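Local coordinates for tudor domain-containing protein 1 (Mus musculus, PDB 4B9W), which acts through the piRNA pathway to repress transposable elements during spermatogenesis, its Tudor domains binding arginine-methylated Piwi proteins, at residues P60-K65 with Q113-L118; E31-F36 with G128-L133; W132-Q137 with V164-A169. All coordinates share one frame; numbering follows the deposited sequence.

Contact 1: residues P60-K65 with Q113-L118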
# COMPACT_ATOMS: atom_id res chain seq x y z
N PRO A 60 -11.16 21.14 24.99
CA PRO A 60 -10.33 19.96 24.77
C PRO A 60 -10.53 19.36 23.39
O PRO A 60 -11.59 19.55 22.80
CB PRO A 60 -10.81 18.98 25.84
CG PRO A 60 -12.25 19.32 26.01
CD PRO A 60 -12.40 20.79 25.71
N PRO A 61 -9.53 18.63 22.88
CA PRO A 61 -9.71 17.89 21.65
C PRO A 61 -10.65 16.69 21.86
O PRO A 61 -11.19 16.52 22.96
CB PRO A 61 -8.29 17.42 21.32
CG PRO A 61 -7.65 17.26 22.65
CD PRO A 61 -8.19 18.39 23.47
N ASN A 62 -10.85 15.89 20.81
CA ASN A 62 -11.73 14.72 20.87
C ASN A 62 -11.04 13.41 21.25
O ASN A 62 -9.92 13.12 20.79
CB ASN A 62 -12.42 14.51 19.52
CG ASN A 62 -13.40 15.61 19.19
OD1 ASN A 62 -14.61 15.39 19.13
ND2 ASN A 62 -12.88 16.81 18.98
N GLY A 63 -11.71 12.60 22.07
CA GLY A 63 -11.34 11.21 22.25
C GLY A 63 -11.68 10.48 20.96
O GLY A 63 -12.86 10.35 20.62
N PHE A 64 -10.66 10.06 20.22
CA PHE A 64 -10.88 9.29 18.99
C PHE A 64 -10.41 7.85 19.16
O PHE A 64 -9.30 7.61 19.61
CB PHE A 64 -10.16 9.94 17.81
CG PHE A 64 -10.25 9.14 16.54
CD1 PHE A 64 -11.46 8.98 15.90
CD2 PHE A 64 -9.14 8.51 16.01
CE1 PHE A 64 -11.56 8.23 14.74
CE2 PHE A 64 -9.23 7.77 14.85
CZ PHE A 64 -10.44 7.63 14.22
N LYS A 65 -11.26 6.90 18.78
CA LYS A 65 -10.93 5.48 18.82
C LYS A 65 -10.61 4.98 17.39
O LYS A 65 -11.50 4.86 16.55
CB LYS A 65 -12.08 4.67 19.42
CG LYS A 65 -12.10 4.63 20.94
CD LYS A 65 -13.38 3.97 21.45
CE LYS A 65 -13.28 3.61 22.93
NZ LYS A 65 -12.87 4.77 23.78
N GLN A 113 -2.67 13.62 17.24
CA GLN A 113 -2.80 14.22 15.93
C GLN A 113 -4.06 13.69 15.20
O GLN A 113 -4.24 13.90 14.00
CB GLN A 113 -1.51 13.96 15.14
CG GLN A 113 -0.30 14.71 15.67
CD GLN A 113 1.01 14.40 14.93
OE1 GLN A 113 1.25 13.28 14.46
NE2 GLN A 113 1.86 15.41 14.82
N LEU A 114 -4.93 13.01 15.95
CA LEU A 114 -6.18 12.49 15.47
C LEU A 114 -7.33 13.06 16.31
O LEU A 114 -7.19 13.21 17.51
CB LEU A 114 -6.20 10.97 15.60
CG LEU A 114 -5.24 10.19 14.72
CD1 LEU A 114 -5.33 8.71 15.08
CD2 LEU A 114 -5.57 10.43 13.25
N GLN A 115 -8.42 13.41 15.66
CA GLN A 115 -9.65 13.79 16.33
C GLN A 115 -10.82 13.13 15.60
O GLN A 115 -10.79 12.95 14.37
CB GLN A 115 -9.80 15.33 16.34
CG GLN A 115 -8.72 16.02 17.18
CD GLN A 115 -9.01 17.50 17.42
OE1 GLN A 115 -10.15 17.87 17.70
NE2 GLN A 115 -7.97 18.34 17.31
N ALA A 116 -11.84 12.75 16.36
CA ALA A 116 -13.09 12.25 15.76
C ALA A 116 -13.63 13.28 14.75
O ALA A 116 -13.48 14.48 14.95
CB ALA A 116 -14.13 11.95 16.84
N ILE A 117 -14.22 12.80 13.64
CA ILE A 117 -14.88 13.68 12.68
C ILE A 117 -16.40 13.65 12.93
O ILE A 117 -16.92 12.68 13.50
CB ILE A 117 -14.53 13.31 11.22
CG1 ILE A 117 -14.90 14.49 10.29
CG2 ILE A 117 -15.21 12.01 10.80
CD1 ILE A 117 -14.22 14.45 8.94
N LEU A 118 -17.09 14.72 12.56
CA LEU A 118 -18.53 14.78 12.73
C LEU A 118 -19.22 14.69 11.37
O LEU A 118 -18.65 15.11 10.36
CB LEU A 118 -18.92 16.06 13.47
CG LEU A 118 -18.35 16.19 14.88
CD1 LEU A 118 -18.82 17.49 15.50
CD2 LEU A 118 -18.77 15.02 15.76
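F64 holds CG anti to the backbone N (chi1 175°), which sends it toward strand 114-116, while Q115, with CG anti to its carbonyl carbon and the chain extended beyond, carries its amide to the loop 60-65. The strand is an outermost one of the five-stranded antiparallel sheet in the third extended Tudor domain of TDRD1, whose Tudor core is an SH3-like barrel; the loop joins helix 41-57 to strand 71-76. A broad ring suits position 64 because it reaches two alternate residues of the strand: CD2 lies 3.9 Å from L114 CB, and CD1 is 4.1 Å from A116 CB. N62 CB reaches the small A116 side chain, 4.1 Å from A116 CB. N62 ND2 then donates to Q115 OE1 at 3.2 Å, reaching a lone pair in the carbonyl plane, although the angle at the hydrogen is a bent 137°. Q115 suits its place because an amide has both a donor and an acceptor, and its NE2 bonds to C56 O of helix 41-57. An alanine here would probably leave N62 ND2 and C56 O without this partner. Beside that amide, P61 packs its ring, with CB 4.0 Å from Q115 CD.

Contact 2: residues E31-F36 with G128-L133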
# COMPACT_ATOMS: atom_id res chain seq x y z
N GLU A 31 -0.59 5.76 -10.69
CA GLU A 31 -1.08 6.13 -9.39
C GLU A 31 -0.81 7.61 -9.07
O GLU A 31 0.24 7.98 -8.54
CB GLU A 31 -0.40 5.25 -8.36
CG GLU A 31 -0.86 5.46 -6.93
CD GLU A 31 -0.06 4.62 -5.95
OE1 GLU A 31 1.09 4.20 -6.26
OE2 GLU A 31 -0.56 4.40 -4.85
N PHE A 32 -1.79 8.44 -9.37
CA PHE A 32 -1.71 9.82 -9.01
C PHE A 32 -3.09 10.31 -8.64
O PHE A 32 -4.09 9.68 -8.98
CB PHE A 32 -1.09 10.67 -10.13
CG PHE A 32 -1.88 10.67 -11.41
CD1 PHE A 32 -1.79 9.60 -12.29
CD2 PHE A 32 -2.71 11.75 -11.75
CE1 PHE A 32 -2.52 9.60 -13.47
CE2 PHE A 32 -3.43 11.75 -12.92
CZ PHE A 32 -3.32 10.68 -13.79
N TYR A 33 -3.13 11.42 -7.92
CA TYR A 33 -4.36 11.91 -7.37
C TYR A 33 -4.67 13.28 -7.93
O TYR A 33 -3.77 14.11 -8.07
CB TYR A 33 -4.24 11.94 -5.84
CG TYR A 33 -4.26 10.55 -5.27
CD1 TYR A 33 -3.12 9.76 -5.28
CD2 TYR A 33 -5.43 10.01 -4.78
CE1 TYR A 33 -3.14 8.47 -4.79
CE2 TYR A 33 -5.45 8.71 -4.28
CZ TYR A 33 -4.32 7.96 -4.29
OH TYR A 33 -4.35 6.69 -3.80
N CYS A 34 -5.94 13.51 -8.25
CA CYS A 34 -6.37 14.77 -8.84
C CYS A 34 -7.52 15.38 -8.08
O CYS A 34 -8.37 14.67 -7.55
CB CYS A 34 -6.83 14.57 -10.29
SG CYS A 34 -5.54 14.14 -11.49
N HIS A 35 -7.52 16.71 -8.01
CA HIS A 35 -8.73 17.45 -7.78
C HIS A 35 -9.41 17.68 -9.10
O HIS A 35 -8.80 18.22 -10.03
CB HIS A 35 -8.43 18.77 -7.13
CG HIS A 35 -7.89 18.66 -5.73
ND1 HIS A 35 -6.97 19.52 -5.24
CD2 HIS A 35 -8.16 17.75 -4.73
CE1 HIS A 35 -6.67 19.18 -3.98
NE2 HIS A 35 -7.40 18.08 -3.66
N PHE A 36 -10.67 17.25 -9.20
CA PHE A 36 -11.51 17.50 -10.36
C PHE A 36 -12.29 18.81 -10.17
O PHE A 36 -13.01 19.00 -9.18
CB PHE A 36 -12.41 16.29 -10.62
CG PHE A 36 -11.66 15.09 -11.15
CD1 PHE A 36 -10.81 14.37 -10.34
CD2 PHE A 36 -11.77 14.72 -12.48
CE1 PHE A 36 -10.12 13.27 -10.83
CE2 PHE A 36 -11.08 13.63 -12.99
CZ PHE A 36 -10.25 12.90 -12.17
N GLY A 128 -9.74 13.70 -3.21
CA GLY A 128 -8.51 13.12 -3.72
C GLY A 128 -8.84 11.85 -4.50
O GLY A 128 -8.91 10.75 -3.93
N MET A 129 -9.04 12.02 -5.80
CA MET A 129 -9.49 10.93 -6.64
C MET A 129 -8.29 10.20 -7.22
O MET A 129 -7.50 10.82 -7.94
CB MET A 129 -10.34 11.50 -7.78
CG MET A 129 -11.62 12.17 -7.29
SD MET A 129 -12.62 11.03 -6.30
CE MET A 129 -12.63 9.57 -7.37
N GLN A 130 -8.16 8.90 -6.92
CA GLN A 130 -7.03 8.15 -7.48
C GLN A 130 -7.22 7.99 -8.98
O GLN A 130 -8.31 7.64 -9.41
CB GLN A 130 -6.89 6.75 -6.85
CG GLN A 130 -5.65 6.02 -7.33
CD GLN A 130 -5.47 4.66 -6.69
OE1 GLN A 130 -6.38 4.13 -6.04
NE2 GLN A 130 -4.30 4.06 -6.88
N CYS A 131 -6.16 8.26 -9.75
CA CYS A 131 -6.18 8.14 -11.20
C CYS A 131 -5.03 7.29 -11.69
O CYS A 131 -4.14 6.97 -10.95
CB CYS A 131 -6.07 9.50 -11.87
SG CYS A 131 -7.32 10.68 -11.35
N TRP A 132 -5.11 6.89 -12.96
CA TRP A 132 -3.96 6.32 -13.69
C TRP A 132 -4.11 6.71 -15.11
O TRP A 132 -5.21 6.94 -15.54
CB TRP A 132 -3.89 4.81 -13.57
CG TRP A 132 -5.19 4.08 -13.80
CD1 TRP A 132 -5.70 3.57 -15.00
CD2 TRP A 132 -6.18 3.74 -12.78
NE1 TRP A 132 -6.91 2.96 -14.78
CE2 TRP A 132 -7.25 3.03 -13.47
CE3 TRP A 132 -6.27 3.93 -11.40
CZ2 TRP A 132 -8.37 2.57 -12.80
CZ3 TRP A 132 -7.40 3.45 -10.73
CH2 TRP A 132 -8.42 2.78 -11.42
N LEU A 133 -3.02 6.84 -15.85
CA LEU A 133 -3.12 7.14 -17.28
C LEU A 133 -3.52 5.87 -18.01
O LEU A 133 -3.04 4.80 -17.68
CB LEU A 133 -1.79 7.65 -17.84
CG LEU A 133 -1.29 9.03 -17.37
CD1 LEU A 133 0.02 9.36 -18.07
CD2 LEU A 133 -2.32 10.11 -17.61
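F32 and C131 face each other as an antiparallel hydrogen-bonded pair, exchanging two backbone bonds; C34 and M129 do the same two residues along, with C34 N to M129 O at 3.1 Å. Between them Y33 and Q130 form the non-hydrogen-bonded pair. Strand 31-36 thus joins strand 129-133 in the mixed sheet of the SN-like, OB-fold half of the extended Tudor domain, which is built from chain on both sides of the Tudor core in sequence.

The tight part is the face that carries F32, C34, M129 and C131, with the F36 ring packed against it. The F32 chi1 of 61° places CG between the backbone N and the carbonyl carbon, and the ring lies under the cysteine: C131 CB stands 3.7 Å from the ring centroid, over the face, in a CH-pi contact. C131 SG meets the F36 ring at its edge instead, 3.8 Å from CZ, while F36 CE1 packs on M129 CB at 3.5 Å. A small, polarisable cysteine suits a place between two large rings; its SG also packs on C34 SG at 3.9 Å, too distant for a disulfide. F151 adds an edge-to-face neighbour to F32.

On the opposite face Y33 is closely packed too, its ring laid over Q130, whose CA is 4.0 Å from the ring centroid and whose CB touches Y33 CE2 at 3.5 Å. The looser margin is at E31 and Q130, both partly exposed. Outside the two strands, E31 OE2 pairs with a basic side chain of the bound peptide, a role that suits an acidic residue.

Rings and thiols thus fill the buried side, giving the strand pair an apolar anchor, while the acidic margin at E31 offers the peptide a charge to bind.

Contact 3: residues W132-Q137 with V164-A169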
# COMPACT_ATOMS: atom_id res chain seq x y z
N TRP A 132 -5.11 6.89 -12.96
CA TRP A 132 -3.96 6.32 -13.69
C TRP A 132 -4.11 6.71 -15.11
O TRP A 132 -5.21 6.94 -15.54
CB TRP A 132 -3.89 4.81 -13.57
CG TRP A 132 -5.19 4.08 -13.80
CD1 TRP A 132 -5.70 3.57 -15.00
CD2 TRP A 132 -6.18 3.74 -12.78
NE1 TRP A 132 -6.91 2.96 -14.78
CE2 TRP A 132 -7.25 3.03 -13.47
CE3 TRP A 132 -6.27 3.93 -11.40
CZ2 TRP A 132 -8.37 2.57 -12.80
CZ3 TRP A 132 -7.40 3.45 -10.73
CH2 TRP A 132 -8.42 2.78 -11.42
N LEU A 133 -3.02 6.84 -15.85
CA LEU A 133 -3.12 7.14 -17.28
C LEU A 133 -3.52 5.87 -18.01
O LEU A 133 -3.04 4.80 -17.68
CB LEU A 133 -1.79 7.65 -17.84
CG LEU A 133 -1.29 9.03 -17.37
CD1 LEU A 133 0.02 9.36 -18.07
CD2 LEU A 133 -2.32 10.11 -17.61
N VAL A 134 -4.41 5.97 -18.98
CA VAL A 134 -4.78 4.77 -19.72
C VAL A 134 -3.80 4.52 -20.87
O VAL A 134 -3.06 5.42 -21.29
CB VAL A 134 -6.22 4.82 -20.24
CG1 VAL A 134 -7.19 4.86 -19.07
CG2 VAL A 134 -6.41 5.99 -21.20
N ASP A 135 -3.80 3.29 -21.34
CA ASP A 135 -3.13 2.87 -22.58
C ASP A 135 -1.59 2.88 -22.49
O ASP A 135 -0.91 2.89 -23.53
CB ASP A 135 -3.59 3.71 -23.80
CG ASP A 135 -5.11 3.61 -24.08
OD1 ASP A 135 -5.80 2.71 -23.55
OD2 ASP A 135 -5.60 4.47 -24.84
N ILE A 136 -1.05 2.80 -21.27
CA ILE A 136 0.39 2.62 -21.04
C ILE A 136 0.71 1.61 -19.92
O ILE A 136 -0.13 1.28 -19.11
CB ILE A 136 1.09 3.95 -20.72
CG1 ILE A 136 0.48 4.57 -19.45
CG2 ILE A 136 1.01 4.90 -21.90
CD1 ILE A 136 1.40 5.54 -18.74
N GLN A 137 1.95 1.15 -19.91
CA GLN A 137 2.45 0.18 -18.92
C GLN A 137 3.97 0.37 -18.77
O GLN A 137 4.62 0.88 -19.69
CB GLN A 137 2.13 -1.25 -19.38
CG GLN A 137 2.80 -1.66 -20.71
CD GLN A 137 2.41 -3.05 -21.16
OE1 GLN A 137 2.29 -3.96 -20.35
NE2 GLN A 137 2.19 -3.22 -22.47
N VAL A 164 -12.43 10.94 -18.49
CA VAL A 164 -12.61 9.78 -17.63
C VAL A 164 -12.94 8.59 -18.55
O VAL A 164 -14.05 8.44 -18.97
CB VAL A 164 -13.72 10.08 -16.57
CG1 VAL A 164 -13.95 8.92 -15.63
CG2 VAL A 164 -13.39 11.34 -15.76
N VAL A 165 -11.97 7.75 -18.89
CA VAL A 165 -12.17 6.67 -19.87
C VAL A 165 -12.71 5.40 -19.21
O VAL A 165 -13.56 4.71 -19.78
CB VAL A 165 -10.84 6.34 -20.63
CG1 VAL A 165 -10.99 5.14 -21.57
CG2 VAL A 165 -10.36 7.56 -21.40
N GLU A 166 -12.21 5.09 -18.02
CA GLU A 166 -12.70 3.93 -17.27
C GLU A 166 -12.82 4.27 -15.79
O GLU A 166 -11.99 5.02 -15.24
CB GLU A 166 -11.83 2.69 -17.53
CG GLU A 166 -10.66 2.53 -16.59
CD GLU A 166 -9.64 1.51 -17.09
OE1 GLU A 166 -10.05 0.44 -17.60
OE2 GLU A 166 -8.41 1.79 -16.96
N ILE A 167 -13.87 3.73 -15.17
CA ILE A 167 -14.23 3.99 -13.78
C ILE A 167 -14.16 2.66 -13.08
O ILE A 167 -14.79 1.71 -13.52
CB ILE A 167 -15.68 4.54 -13.63
CG1 ILE A 167 -15.97 5.66 -14.65
CG2 ILE A 167 -15.95 5.02 -12.20
CD1 ILE A 167 -17.22 6.47 -14.33
N THR A 168 -13.36 2.56 -12.02
CA THR A 168 -13.37 1.37 -11.17
C THR A 168 -13.76 1.77 -9.74
O THR A 168 -13.89 2.97 -9.45
CB THR A 168 -12.03 0.60 -11.24
OG1 THR A 168 -11.07 1.17 -10.36
CG2 THR A 168 -11.48 0.60 -12.68
N ALA A 169 -14.01 0.79 -8.87
CA ALA A 169 -14.39 1.08 -7.47
C ALA A 169 -13.33 1.93 -6.77
O ALA A 169 -13.65 2.93 -6.12
CB ALA A 169 -14.62 -0.21 -6.69
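W132 NE1 donates to E166 OE2 at 2.9 Å in an almost straight bond, 174° at the hydrogen. The acceptor lies in the plane of the indole, at its edge, but the donor comes to the carboxylate from the anti side and 30° out of its plane. This joins two strands of the SN-like half that are not neighbours, since strand 171-178 pairs with both 129-133 and 160-168; a long tryptophan is well suited to bridging them. Farther along the same ring edge, T168 OG1 lies in plane, 3.3 Å from W132 CH2, and T168 CG2 is 3.7 Å from W132 CZ2. A threonine suits this place, offering both a methyl for the indole rim and a hydroxyl for a weak hydrogen bond with G171 O. V165 and E166 both face G173 in a classic beta bulge, and both direct their side chains to segment 132-137. The beta-branched pair V134 and V165 packs beside the polar bond, with V134 CG1 4.2 Å from V165 CB. One directional bond, flanked by sparse apolar packing, thus holds this partly exposed surface, and the carboxylate, if charged, would probably polarise the indole N-H and strengthen the link.

How the contacts relate
Contact 2 is the buried one, near the centre of the chain, whereas contact 3 lies at the surface and contact 1 is partly buried in the Tudor core. Contacts 2 and 3 share strand 129-133, with W132 and L133 in both, and their centres are about 10 Å apart; F36 CE2 also packs on V164 CG2 at 4.3 Å. Contact 1 stands apart, its centre about 28 Å from that of contact 2 and about 36 Å from that of contact 3. The chemistry follows the place: paired backbones, rings and sulfurs inside, but a single side-chain hydrogen bond beside modest apolar packing in each outer contact, amide to amide in contact 1 and indole to carboxylate in contact 3.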